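Local coordinates for probable TonB-dependent receptor (Pseudomonas aeruginosa, PDB 4K3F), which probably binds methionine in the periplasm as the substrate-binding lipoprotein of a transport system, at residues V75-V80 with N198-R203; S4-A9 with R51-F56; V80-L85 with S192-V197; E16-V21 with K217-A222. All blocks are in the same frame, centred on the assembly; numbering follows the deposited sequence.

Interaction 1: V75-V80 with N198-R203. With MSE (selenomethionine), chain B.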
loop_
_atom_site.group_PDB
_atom_site.type_symbol
_atom_site.label_atom_id
_atom_site.label_comp_id
_atom_site.label_asym_id
_atom_site.label_seq_id
_atom_site.Cartn_x
_atom_site.Cartn_y
_atom_site.Cartn_z
ATOM N N VAL A 75 2.880 16.284 -1.652
ATOM C CA VAL A 75 4.206 16.060 -1.060
ATOM C C VAL A 75 4.093 15.127 0.146
ATOM O O VAL A 75 3.177 15.174 0.990
ATOM C CB VAL A 75 4.885 17.410 -0.644
ATOM C CG1 VAL A 75 5.209 18.228 -1.893
ATOM C CG2 VAL A 75 4.009 18.265 0.277
ATOM N N ALA A 76 5.100 14.292 0.282
ATOM C CA ALA A 76 5.166 13.402 1.412
ATOM C C ALA A 76 5.561 14.153 2.686
ATOM O O ALA A 76 6.402 15.010 2.664
ATOM C CB ALA A 76 6.206 12.322 1.123
ATOM N N VAL A 77 4.967 13.788 3.799
ATOM C CA VAL A 77 5.234 14.405 5.108
ATOM C C VAL A 77 6.105 13.498 5.980
ATOM O O VAL A 77 7.157 13.949 6.510
ATOM C CB VAL A 77 3.921 14.725 5.857
ATOM C CG1 VAL A 77 4.232 15.374 7.211
ATOM C CG2 VAL A 77 3.044 15.633 5.012
ATOM N N THR A 78 5.697 12.237 6.109
ATOM C CA THR A 78 6.446 11.266 6.897
ATOM C C THR A 78 6.032 9.863 6.574
ATOM O O THR A 78 4.945 9.640 6.035
ATOM C CB THR A 78 6.291 11.519 8.407
ATOM O OG1 THR A 78 7.363 10.861 9.104
ATOM C CG2 THR A 78 4.964 11.024 8.961
ATOM N N GLY A 79 6.927 8.921 6.861
ATOM C CA GLY A 79 6.665 7.527 6.652
ATOM C C GLY A 79 6.145 6.896 7.919
ATOM O O GLY A 79 6.507 7.286 9.027
ATOM N N VAL A 80 5.262 5.934 7.773
ATOM C CA VAL A 80 4.620 5.337 8.898
ATOM C C VAL A 80 4.850 3.843 9.017
ATOM O O VAL A 80 5.266 3.391 10.074
ATOM C CB VAL A 80 3.120 5.654 8.935
ATOM C CG1 VAL A 80 2.517 5.088 10.216
ATOM C CG2 VAL A 80 2.855 7.152 8.894
ATOM N N ASN A 198 4.470 3.351 3.556
ATOM C CA ASN A 198 3.272 4.191 3.409
ATOM C C ASN A 198 3.463 5.529 4.118
ATOM O O ASN A 198 3.980 5.578 5.232
ATOM C CB ASN A 198 2.032 3.468 3.946
ATOM C CG ASN A 198 1.511 2.394 2.968
ATOM O OD1 ASN A 198 0.311 2.255 2.784
ATOM N ND2 ASN A 198 2.448 1.674 2.275
ATOM N N ILE A 199 3.088 6.595 3.424
ATOM C CA ILE A 199 3.393 7.931 3.841
ATOM C C ILE A 199 2.126 8.763 4.068
ATOM O O ILE A 199 1.128 8.648 3.358
ATOM C CB ILE A 199 4.249 8.630 2.766
ATOM C CG1 ILE A 199 3.693 8.363 1.349
ATOM C CG2 ILE A 199 5.670 8.084 2.831
ATOM C CD1 ILE A 199 4.291 9.200 0.254
ATOM N N LEU A 200 2.248 9.666 5.006
ATOM C CA LEU A 200 1.288 10.748 5.166
ATOM C C LEU A 200 1.630 11.762 4.065
ATOM O O LEU A 200 2.794 12.117 3.924
ATOM C CB LEU A 200 1.458 11.388 6.520
ATOM C CG LEU A 200 0.687 12.666 6.795
ATOM C CD1 LEU A 200 -0.770 12.379 6.854
ATOM C CD2 LEU A 200 1.131 13.285 8.119
ATOM N N VAL A 201 0.626 12.270 3.347
ATOM C CA VAL A 201 0.821 13.122 2.167
ATOM C C VAL A 201 -0.032 14.347 2.342
ATOM O O VAL A 201 -1.187 14.277 2.818
ATOM C CB VAL A 201 0.443 12.345 0.853
ATOM C CG1 VAL A 201 0.387 13.275 -0.358
ATOM C CG2 VAL A 201 1.496 11.278 0.640
ATOM N N ALA A 202 0.528 15.480 1.972
ATOM C CA ALA A 202 -0.208 16.738 2.072
ATOM C C ALA A 202 0.215 17.645 0.956
ATOM O O ALA A 202 0.551 17.145 -0.111
ATOM C CB ALA A 202 0.010 17.323 3.476
ATOM N N ARG A 203 0.153 18.951 1.153
ATOM C CA ARG A 203 0.478 19.913 0.102
ATOM C C ARG A 203 1.633 20.807 0.540
ATOM O O ARG A 203 1.885 20.937 1.725
ATOM C CB ARG A 203 -0.741 20.793 -0.133
ATOM C CG ARG A 203 -1.936 20.017 -0.693
ATOM C CD ARG A 203 -3.070 20.912 -1.203
ATOM N NE ARG A 203 -3.506 21.788 -0.130
ATOM C CZ ARG A 203 -4.518 21.564 0.706
ATOM N NH1 ARG A 203 -5.388 20.572 0.499
ATOM N NH2 ARG A 203 -4.713 22.407 1.704
HETATM N N MSE B 300 -1.263 0.233 1.387
HETATM C CA MSE B 300 -0.855 -0.070 -0.016
HETATM C C MSE B 300 0.454 -0.846 0.066
HETATM O O MSE B 300 1.336 -0.476 0.848
HETATM O OXT MSE B 300 0.639 -1.831 -0.658
HETATM C CB MSE B 300 -0.682 1.208 -0.852
HETATM C CG MSE B 300 -0.299 0.916 -2.284
HETATM SE SE MSE B 300 0.080 2.588 -3.243
HETATM C CE MSE B 300 -1.656 3.330 -3.294
#
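V75-V80 and N198-R203 form an antiparallel strand pairing inside the mixed sheet of the first lobe. The pairing starts regularly. V75 and A202 are a hydrogen-bonded pair, with A202 N giving to V75 O at 2.8 Å. A76 and V201 follow as a non-hydrogen-bonded pair. The register then slips, and two residues, V77 and T78, stand opposite L200: V77 N bonds L200 O at 2.7 Å, and L200 N bonds T78 O. This is a beta bulge, and V77 carries its helical psi of -51°. The V77 and L200 side chains run alongside each other, with V77 CG1 3.8 Å from L200 CD2. V77 CG2 touches A202 CB. Beside A76, I199 reaches its CD1 to within 3.8 Å of A76 CB. L63 of helix 60-70 also packs on I199. At the far end V80 N bonds N198 O. The N198 amide grips the selenomethionine backbone with both ends. ND2 donates to ligand O at 2.8 Å, and OD1 accepts from ligand N at 2.9 Å. H14 NE2 also bonds OD1. Placing N198 beside the ligand, at the pocket end of a central strand, fits a type II periplasmic binding protein.

Interaction 2: S4-A9 with R51-F56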
loop_
_atom_site.group_PDB
_atom_site.type_symbol
_atom_site.label_atom_id
_atom_site.label_comp_id
_atom_site.label_asym_id
_atom_site.label_seq_id
_atom_site.Cartn_x
_atom_site.Cartn_y
_atom_site.Cartn_z
ATOM N N SER A 4 -8.263 22.304 13.067
ATOM C CA SER A 4 -8.861 21.259 12.240
ATOM C C SER A 4 -7.839 20.615 11.316
ATOM O O SER A 4 -7.065 21.318 10.666
ATOM C CB SER A 4 -9.945 21.877 11.359
ATOM O OG SER A 4 -10.556 20.905 10.536
ATOM N N LEU A 5 -7.904 19.297 11.164
ATOM C CA LEU A 5 -6.986 18.582 10.242
ATOM C C LEU A 5 -7.750 17.444 9.630
ATOM O O LEU A 5 -8.115 16.510 10.309
ATOM C CB LEU A 5 -5.720 18.098 10.962
ATOM C CG LEU A 5 -4.685 17.386 10.122
ATOM C CD1 LEU A 5 -4.161 18.311 9.043
ATOM C CD2 LEU A 5 -3.553 16.928 11.038
ATOM N N THR A 6 -8.045 17.533 8.338
ATOM C CA THR A 6 -8.866 16.515 7.704
ATOM C C THR A 6 -7.962 15.579 6.876
ATOM O O THR A 6 -7.127 16.047 6.131
ATOM C CB THR A 6 -9.943 17.154 6.799
ATOM O OG1 THR A 6 -9.320 18.050 5.880
ATOM C CG2 THR A 6 -10.969 17.899 7.644
ATOM N N VAL A 7 -8.148 14.264 7.024
ATOM C CA VAL A 7 -7.249 13.244 6.440
ATOM C C VAL A 7 -8.054 12.130 5.775
ATOM O O VAL A 7 -8.898 11.487 6.430
ATOM C CB VAL A 7 -6.316 12.618 7.500
ATOM C CG1 VAL A 7 -5.308 11.706 6.851
ATOM C CG2 VAL A 7 -5.568 13.698 8.246
ATOM N N ALA A 8 -7.826 11.942 4.473
ATOM C CA ALA A 8 -8.423 10.800 3.768
ATOM C C ALA A 8 -7.561 9.557 3.966
ATOM O O ALA A 8 -6.330 9.623 3.869
ATOM C CB ALA A 8 -8.485 11.102 2.289
ATOM N N ALA A 9 -8.194 8.408 4.165
ATOM C CA ALA A 9 -7.459 7.171 4.425
ATOM C C ALA A 9 -8.205 5.954 3.948
ATOM O O ALA A 9 -9.437 5.961 3.961
ATOM C CB ALA A 9 -7.223 7.024 5.904
ATOM N N ARG A 51 -10.027 19.914 -0.857
ATOM C CA ARG A 51 -11.212 19.497 -0.154
ATOM C C ARG A 51 -10.842 18.966 1.210
ATOM O O ARG A 51 -11.634 19.065 2.162
ATOM C CB ARG A 51 -12.000 18.461 -0.933
ATOM C CG ARG A 51 -12.470 19.006 -2.268
ATOM C CD ARG A 51 -13.251 18.023 -3.121
ATOM N NE ARG A 51 -13.416 18.550 -4.489
ATOM C CZ ARG A 51 -14.372 19.416 -4.875
ATOM N NH1 ARG A 51 -15.295 19.847 -4.045
ATOM N NH2 ARG A 51 -14.390 19.884 -6.111
ATOM N N LEU A 52 -9.682 18.301 1.286
ATOM C CA LEU A 52 -9.195 17.721 2.547
ATOM C C LEU A 52 -7.731 18.148 2.652
ATOM O O LEU A 52 -7.092 18.447 1.626
ATOM C CB LEU A 52 -9.283 16.199 2.511
ATOM C CG LEU A 52 -10.672 15.633 2.312
ATOM C CD1 LEU A 52 -10.634 14.114 2.215
ATOM C CD2 LEU A 52 -11.557 16.059 3.452
ATOM N N ASP A 53 -7.205 18.172 3.869
ATOM C CA ASP A 53 -5.868 18.676 4.104
ATOM C C ASP A 53 -4.707 17.685 3.742
ATOM O O ASP A 53 -3.644 18.108 3.313
ATOM C CB ASP A 53 -5.689 19.021 5.552
ATOM C CG ASP A 53 -6.596 20.172 6.045
ATOM O OD1 ASP A 53 -6.793 21.185 5.334
ATOM O OD2 ASP A 53 -7.095 20.033 7.172
ATOM N N ALA A 54 -4.945 16.409 3.900
ATOM C CA ALA A 54 -3.921 15.380 3.787
ATOM C C ALA A 54 -4.542 14.015 3.531
ATOM O O ALA A 54 -5.760 13.843 3.569
ATOM C CB ALA A 54 -3.127 15.330 5.086
ATOM N N ASN A 55 -3.705 13.050 3.205
ATOM C CA ASN A 55 -4.149 11.675 3.089
ATOM C C ASN A 55 -3.095 10.696 3.607
ATOM O O ASN A 55 -1.910 11.026 3.761
ATOM C CB ASN A 55 -4.655 11.320 1.666
ATOM C CG ASN A 55 -3.568 11.371 0.602
ATOM O OD1 ASN A 55 -2.510 10.742 0.725
ATOM N ND2 ASN A 55 -3.840 12.063 -0.460
ATOM N N PHE A 56 -3.549 9.469 3.800
ATOM C CA PHE A 56 -2.711 8.395 4.350
ATOM C C PHE A 56 -3.199 7.086 3.785
ATOM O O PHE A 56 -4.149 6.507 4.271
ATOM C CB PHE A 56 -2.735 8.444 5.879
ATOM C CG PHE A 56 -1.912 7.371 6.547
ATOM C CD1 PHE A 56 -0.641 7.053 6.096
ATOM C CD2 PHE A 56 -2.388 6.703 7.651
ATOM C CE1 PHE A 56 0.118 6.057 6.736
ATOM C CE2 PHE A 56 -1.624 5.717 8.290
ATOM C CZ PHE A 56 -0.377 5.406 7.844
HETATM O O HOH W 1 -9.242 21.371 7.962
HETATM O O HOH W 2 -10.606 20.206 5.154
#
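S4-A9 and R51-F56 run parallel, with V7 beside A54 and A8 beside N55, and the short strand segments are inclined by 36°. A8 links the strands through both of its backbone polar atoms: its N bonds A54 O at 2.9 Å, and F56 N bonds its O at 2.8 Å. The side chains of T6 and D53 hold the start of the pairing and cross at about a right angle. D53 OD2 takes the T6 backbone N-H at 2.9 Å. The bond is nearly straight, and it reaches OD2 on the anti side, 28° out of the carboxylate plane. T6 OG1 sits between its own backbone N and carbonyl carbon (chi1 53°), where it accepts from D53 N at 2.9 Å. A water donates to D53 OD2 and also bonds S4 OG, which has K33 as a further partner. Apolar contacts flank the strands. A8 CB meets L52 CD1 at 3.7 Å. V7 CG1 lies 3.9 Å from N55 CA. On the V7 and A54 face, helix 210-218 adds L215 against V7 and M212 against A54, and L18 of helix 11-26 also packs on V7. N55 turns its amide to N44. Strand 3-9 lies between parallel strands 30-36 and 54-59, the 2-1-3 order built by beta-alpha-beta crossovers in type II periplasmic binding proteins.

Interaction 3: V80-L85 with S192-V197. With MSE (selenomethionine), chain B.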
loop_
_atom_site.group_PDB
_atom_site.type_symbol
_atom_site.label_atom_id
_atom_site.label_comp_id
_atom_site.label_asym_id
_atom_site.label_seq_id
_atom_site.Cartn_x
_atom_site.Cartn_y
_atom_site.Cartn_z
ATOM N N VAL A 80 5.262 5.934 7.773
ATOM C CA VAL A 80 4.620 5.337 8.898
ATOM C C VAL A 80 4.850 3.843 9.017
ATOM O O VAL A 80 5.266 3.391 10.074
ATOM C CB VAL A 80 3.120 5.654 8.935
ATOM C CG1 VAL A 80 2.517 5.088 10.216
ATOM C CG2 VAL A 80 2.855 7.152 8.894
ATOM N N HIS A 81 4.533 3.078 7.968
ATOM C CA HIS A 81 4.574 1.636 8.031
ATOM C C HIS A 81 4.793 1.027 6.671
ATOM O O HIS A 81 4.669 1.711 5.646
ATOM C CB HIS A 81 3.278 1.064 8.633
ATOM C CG HIS A 81 2.085 1.203 7.744
ATOM N ND1 HIS A 81 1.174 2.230 7.834
ATOM C CD2 HIS A 81 1.655 0.422 6.724
ATOM C CE1 HIS A 81 0.241 2.074 6.916
ATOM N NE2 HIS A 81 0.515 0.984 6.226
ATOM N N ILE A 82 5.128 -0.254 6.680
ATOM C CA ILE A 82 5.283 -1.018 5.436
ATOM C C ILE A 82 4.269 -2.138 5.485
ATOM O O ILE A 82 3.976 -2.676 6.572
ATOM C CB ILE A 82 6.723 -1.612 5.281
ATOM C CG1 ILE A 82 7.780 -0.515 5.430
ATOM C CG2 ILE A 82 6.915 -2.270 3.931
ATOM C CD1 ILE A 82 8.636 -0.705 6.661
ATOM N N GLU A 83 3.735 -2.504 4.328
ATOM C CA GLU A 83 2.766 -3.614 4.188
ATOM C C GLU A 83 3.336 -4.614 3.210
ATOM O O GLU A 83 3.019 -4.561 2.034
ATOM C CB GLU A 83 1.438 -3.107 3.599
ATOM C CG GLU A 83 0.690 -2.159 4.476
ATOM C CD GLU A 83 -0.528 -1.513 3.809
ATOM O OE1 GLU A 83 -1.052 -1.986 2.747
ATOM O OE2 GLU A 83 -0.943 -0.508 4.356
ATOM N N PRO A 84 4.194 -5.530 3.675
ATOM C CA PRO A 84 4.799 -6.455 2.711
ATOM C C PRO A 84 3.757 -7.167 1.850
ATOM O O PRO A 84 2.793 -7.755 2.363
ATOM C CB PRO A 84 5.578 -7.411 3.595
ATOM C CG PRO A 84 5.970 -6.549 4.746
ATOM C CD PRO A 84 4.752 -5.674 5.009
ATOM N N LEU A 85 3.932 -7.075 0.544
ATOM C CA LEU A 85 2.933 -7.592 -0.406
ATOM C C LEU A 85 3.073 -9.101 -0.535
ATOM O O LEU A 85 4.192 -9.614 -0.741
ATOM C CB LEU A 85 3.146 -6.932 -1.752
ATOM C CG LEU A 85 1.992 -7.270 -2.700
ATOM C CD1 LEU A 85 1.396 -6.007 -3.233
ATOM C CD2 LEU A 85 2.558 -8.158 -3.749
ATOM N N SER A 192 10.446 -6.564 4.476
ATOM C CA SER A 192 9.931 -5.248 4.885
ATOM C C SER A 192 10.882 -4.087 4.618
ATOM O O SER A 192 10.480 -2.942 4.768
ATOM C CB SER A 192 9.562 -5.262 6.351
ATOM O OG SER A 192 10.711 -5.605 7.111
ATOM N N ASP A 193 12.136 -4.369 4.259
ATOM C CA ASP A 193 13.061 -3.309 3.840
ATOM C C ASP A 193 12.920 -3.039 2.354
ATOM O O ASP A 193 13.614 -3.616 1.528
ATOM C CB ASP A 193 14.506 -3.679 4.179
ATOM C CG ASP A 193 14.948 -3.102 5.505
ATOM O OD1 ASP A 193 14.114 -3.043 6.442
ATOM O OD2 ASP A 193 16.126 -2.696 5.605
ATOM N N SER A 194 11.968 -2.190 2.019
ATOM C CA SER A 194 11.492 -2.091 0.652
ATOM C C SER A 194 11.292 -0.643 0.271
ATOM O O SER A 194 11.348 0.252 1.124
ATOM C CB SER A 194 10.173 -2.869 0.488
ATOM O OG SER A 194 9.069 -2.151 1.059
ATOM N N PRO A 195 10.989 -0.415 -1.010
ATOM C CA PRO A 195 10.612 0.953 -1.443
ATOM C C PRO A 195 9.254 1.460 -0.964
ATOM O O PRO A 195 8.871 2.563 -1.332
ATOM C CB PRO A 195 10.604 0.843 -2.991
ATOM C CG PRO A 195 11.511 -0.314 -3.277
ATOM C CD PRO A 195 11.263 -1.299 -2.153
ATOM N N TYR A 196 8.499 0.649 -0.224
ATOM C CA TYR A 196 7.051 0.851 -0.142
ATOM C C TYR A 196 6.497 1.290 1.219
ATOM O O TYR A 196 5.329 1.030 1.559
ATOM C CB TYR A 196 6.298 -0.367 -0.678
ATOM C CG TYR A 196 6.791 -0.777 -2.040
ATOM C CD1 TYR A 196 6.596 0.035 -3.162
ATOM C CD2 TYR A 196 7.561 -1.929 -2.202
ATOM C CE1 TYR A 196 7.066 -0.310 -4.402
ATOM C CE2 TYR A 196 8.045 -2.271 -3.454
ATOM C CZ TYR A 196 7.812 -1.459 -4.536
ATOM O OH TYR A 196 8.307 -1.809 -5.745
ATOM N N VAL A 197 7.285 2.061 1.951
ATOM C CA VAL A 197 6.755 2.663 3.157
ATOM C C VAL A 197 5.556 3.532 2.808
ATOM O O VAL A 197 5.574 4.282 1.835
ATOM C CB VAL A 197 7.826 3.509 3.866
ATOM C CG1 VAL A 197 7.255 4.251 5.048
ATOM C CG2 VAL A 197 9.000 2.640 4.274
HETATM N N MSE B 300 -1.263 0.233 1.387
HETATM C CA MSE B 300 -0.855 -0.070 -0.016
HETATM C C MSE B 300 0.454 -0.846 0.066
HETATM O O MSE B 300 1.336 -0.476 0.848
HETATM O OXT MSE B 300 0.639 -1.831 -0.658
HETATM C CB MSE B 300 -0.682 1.208 -0.852
HETATM C CG MSE B 300 -0.299 0.916 -2.284
HETATM SE SE MSE B 300 0.080 2.588 -3.243
HETATM C CE MSE B 300 -1.656 3.330 -3.294
HETATM O O HOH W 3 3.829 -1.378 1.621
#
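S192 meets I82 and P84 at the start of this contact. Its carbonyl O lies 3.5 Å from I82 CD1, and its CB is 4.1 Å from P84 CG. S194 comes next. Its OG touches I82 CG2 at 3.6 Å and also accepts from Y196 N, an ST turn that curls the loop. Y196 directs its ring away from 80-85, where R115 makes a cation-pi contact with it. Its carbonyl O instead faces a water that accepts from E83 N. The same water lies 2.8 Å from the ligand O. V197 follows. Its CG2 meets I82 CG1 at 3.6 Å, the two side chains crossing obliquely. Its CA makes a CA-H...O contact with H81 O. On the pocket side, H81 NE2 donates to E83 OE2 at 2.8 Å. The bond lies close to the H81 ring plane and uses the anti lone pair of E83 OE2. E83 OE1 accepts from the ligand N at 2.6 Å. Both segments lie on connections between the two sheets, which is consistent with a hinge; no direct hydrogen bond joins them there. The histidine probably fixes the rotation of the E83 carboxylate, whose likely negative charge would suit a ligand ammonium group.

Interaction 4: E16-V21 with K217-A222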
loop_
_atom_site.group_PDB
_atom_site.type_symbol
_atom_site.label_atom_id
_atom_site.label_comp_id
_atom_site.label_asym_id
_atom_site.label_seq_id
_atom_site.Cartn_x
_atom_site.Cartn_y
_atom_site.Cartn_z
ATOM N N GLU A 16 -7.683 2.914 10.854
ATOM C CA GLU A 16 -7.591 2.347 12.205
ATOM C C GLU A 16 -6.446 3.056 12.955
ATOM O O GLU A 16 -6.602 3.470 14.092
ATOM C CB GLU A 16 -7.367 0.837 12.150
ATOM C CG GLU A 16 -8.489 0.081 11.449
ATOM C CD GLU A 16 -8.413 -1.442 11.618
ATOM O OE1 GLU A 16 -7.317 -2.013 11.598
ATOM O OE2 GLU A 16 -9.477 -2.070 11.696
ATOM N N ILE A 17 -5.285 3.146 12.320
ATOM C CA ILE A 17 -4.155 3.857 12.917
ATOM C C ILE A 17 -4.526 5.279 13.294
ATOM O O ILE A 17 -4.219 5.755 14.397
ATOM C CB ILE A 17 -2.954 3.849 11.937
ATOM C CG1 ILE A 17 -2.385 2.428 11.831
ATOM C CG2 ILE A 17 -1.877 4.851 12.367
ATOM C CD1 ILE A 17 -1.429 2.226 10.655
ATOM N N LEU A 18 -5.168 5.985 12.356
ATOM C CA LEU A 18 -5.604 7.342 12.611
ATOM C C LEU A 18 -6.609 7.468 13.765
ATOM O O LEU A 18 -6.485 8.425 14.554
ATOM C CB LEU A 18 -6.105 8.007 11.321
ATOM C CG LEU A 18 -5.036 8.223 10.242
ATOM C CD1 LEU A 18 -5.739 8.696 8.982
ATOM C CD2 LEU A 18 -3.949 9.211 10.629
ATOM N N ASN A 19 -7.534 6.506 13.911
ATOM C CA ASN A 19 -8.486 6.528 15.033
ATOM C C ASN A 19 -7.760 6.436 16.412
ATOM O O ASN A 19 -8.172 7.054 17.385
ATOM C CB ASN A 19 -9.480 5.366 14.940
ATOM C CG ASN A 19 -10.520 5.544 13.841
ATOM O OD1 ASN A 19 -10.971 6.629 13.581
ATOM N ND2 ASN A 19 -10.946 4.428 13.257
ATOM N N VAL A 20 -6.664 5.686 16.435
ATOM C CA VAL A 20 -5.883 5.497 17.671
ATOM C C VAL A 20 -5.041 6.737 17.968
ATOM O O VAL A 20 -4.812 7.027 19.129
ATOM C CB VAL A 20 -5.058 4.197 17.547
ATOM C CG1 VAL A 20 -4.068 4.007 18.670
ATOM C CG2 VAL A 20 -6.034 3.021 17.475
ATOM N N VAL A 21 -4.606 7.473 16.925
ATOM C CA VAL A 21 -3.789 8.690 17.173
ATOM C C VAL A 21 -4.686 9.854 17.520
ATOM O O VAL A 21 -4.220 10.809 18.141
ATOM C CB VAL A 21 -2.807 9.169 16.053
ATOM C CG1 VAL A 21 -1.683 8.208 15.836
ATOM C CG2 VAL A 21 -3.492 9.500 14.762
ATOM N N LYS A 217 4.437 13.557 14.057
ATOM C CA LYS A 217 5.132 13.124 15.249
ATOM C C LYS A 217 4.347 12.026 15.954
ATOM O O LYS A 217 4.937 11.057 16.392
ATOM C CB LYS A 217 5.380 14.303 16.199
ATOM C CG LYS A 217 6.115 13.926 17.478
ATOM C CD LYS A 217 6.783 15.148 18.111
ATOM C CE LYS A 217 7.038 14.972 19.603
ATOM N NZ LYS A 217 7.187 16.298 20.268
ATOM N N ALA A 218 3.034 12.175 16.062
ATOM C CA ALA A 218 2.182 11.152 16.710
ATOM C C ALA A 218 2.265 9.832 15.981
ATOM O O ALA A 218 2.229 8.760 16.588
ATOM C CB ALA A 218 0.731 11.613 16.783
ATOM N N LEU A 219 2.422 9.892 14.656
ATOM C CA LEU A 219 2.500 8.676 13.839
ATOM C C LEU A 219 3.834 7.969 13.975
ATOM O O LEU A 219 3.979 6.884 13.433
ATOM C CB LEU A 219 2.230 8.983 12.361
ATOM C CG LEU A 219 0.773 9.367 12.062
ATOM C CD1 LEU A 219 0.632 9.956 10.681
ATOM C CD2 LEU A 219 -0.116 8.166 12.168
ATOM N N HIS A 220 4.813 8.598 14.647
ATOM C CA HIS A 220 6.087 7.935 15.015
ATOM C C HIS A 220 6.141 7.610 16.506
ATOM O O HIS A 220 7.203 7.250 17.016
ATOM C CB HIS A 220 7.304 8.772 14.618
ATOM C CG HIS A 220 7.644 8.718 13.162
ATOM N ND1 HIS A 220 8.857 9.156 12.674
ATOM C CD2 HIS A 220 6.960 8.234 12.091
ATOM C CE1 HIS A 220 8.898 8.977 11.360
ATOM N NE2 HIS A 220 7.754 8.432 10.981
ATOM N N SER A 221 4.999 7.698 17.200
ATOM C CA SER A 221 4.984 7.543 18.647
ATOM C C SER A 221 5.153 6.070 19.015
ATOM O O SER A 221 4.819 5.157 18.243
ATOM C CB SER A 221 3.719 8.081 19.275
ATOM O OG SER A 221 2.611 7.315 18.894
ATOM N N ALA A 222 5.692 5.843 20.205
ATOM C CA ALA A 222 5.792 4.480 20.750
ATOM C C ALA A 222 4.426 3.820 20.854
ATOM O O ALA A 222 4.297 2.608 20.634
ATOM C CB ALA A 222 6.428 4.527 22.116
#
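I17, L18 and V21 of helix 11-26 pack on L219, in the C-terminal end region of helix 210-218. Both helices belong to the first lobe of a periplasmic binding protein fold. The side chains across the segments meet through apolar groups. L219 CD2 is their hub. It touches I17 CG2 at 3.8 Å and V21 CG1 at 4.0 Å. I17 and V21 are one helical turn apart, so they present methyls on the same flank. L219 crosses each of them at about a right angle. I17 CG2, the branch anti to the backbone N, is the one that reaches L219. L18 CD2 gives a looser contact with the same L219 methyl. V21 CG1 also lies 4.0 Å from A218 O and 4.3 Å from A218 CB. L18 packs further on V7 and A9 of strand 3-9, which sets the helix against the sheet.

No hydrogen bond crosses between the segments; the turn in 217-222 is held by polar bonds of its own. This type I turn runs from A218 to S221 and leads into helix 222-232. H220 N bonds K217 O at 3.0 Å. S221 is the N-cap of helix 222-232, and its OG also bonds I224 N. A218 O is gripped twice by S221: by the backbone N at 3.0 Å and, in the carbonyl plane, by OG at 2.7 Å.

Interactions 1 and 2 build one sheet. Strands 54-59 and 198-202 are neighbours in it, and N55 N meets V201 O. Interaction 2 is parallel and interaction 1 antiparallel with a bulge. Interaction 3 continues strand 75-82 through the shared V80 and leads toward the second lobe. It relies on apolar touches and a water rather than backbone bonds. Interaction 4 lies among the helices beside the sheet, and its touching residues are apolar. L18 reaches V7, A9 and F56 of interaction 2, while H220 bonds G79 O of interaction 1. Interactions 2, 3 and 4 are buried; interaction 1 is partly buried. Interactions 1 and 3 bring N198 and E83 to the ligand, and interactions 2 and 4 lie farther from it.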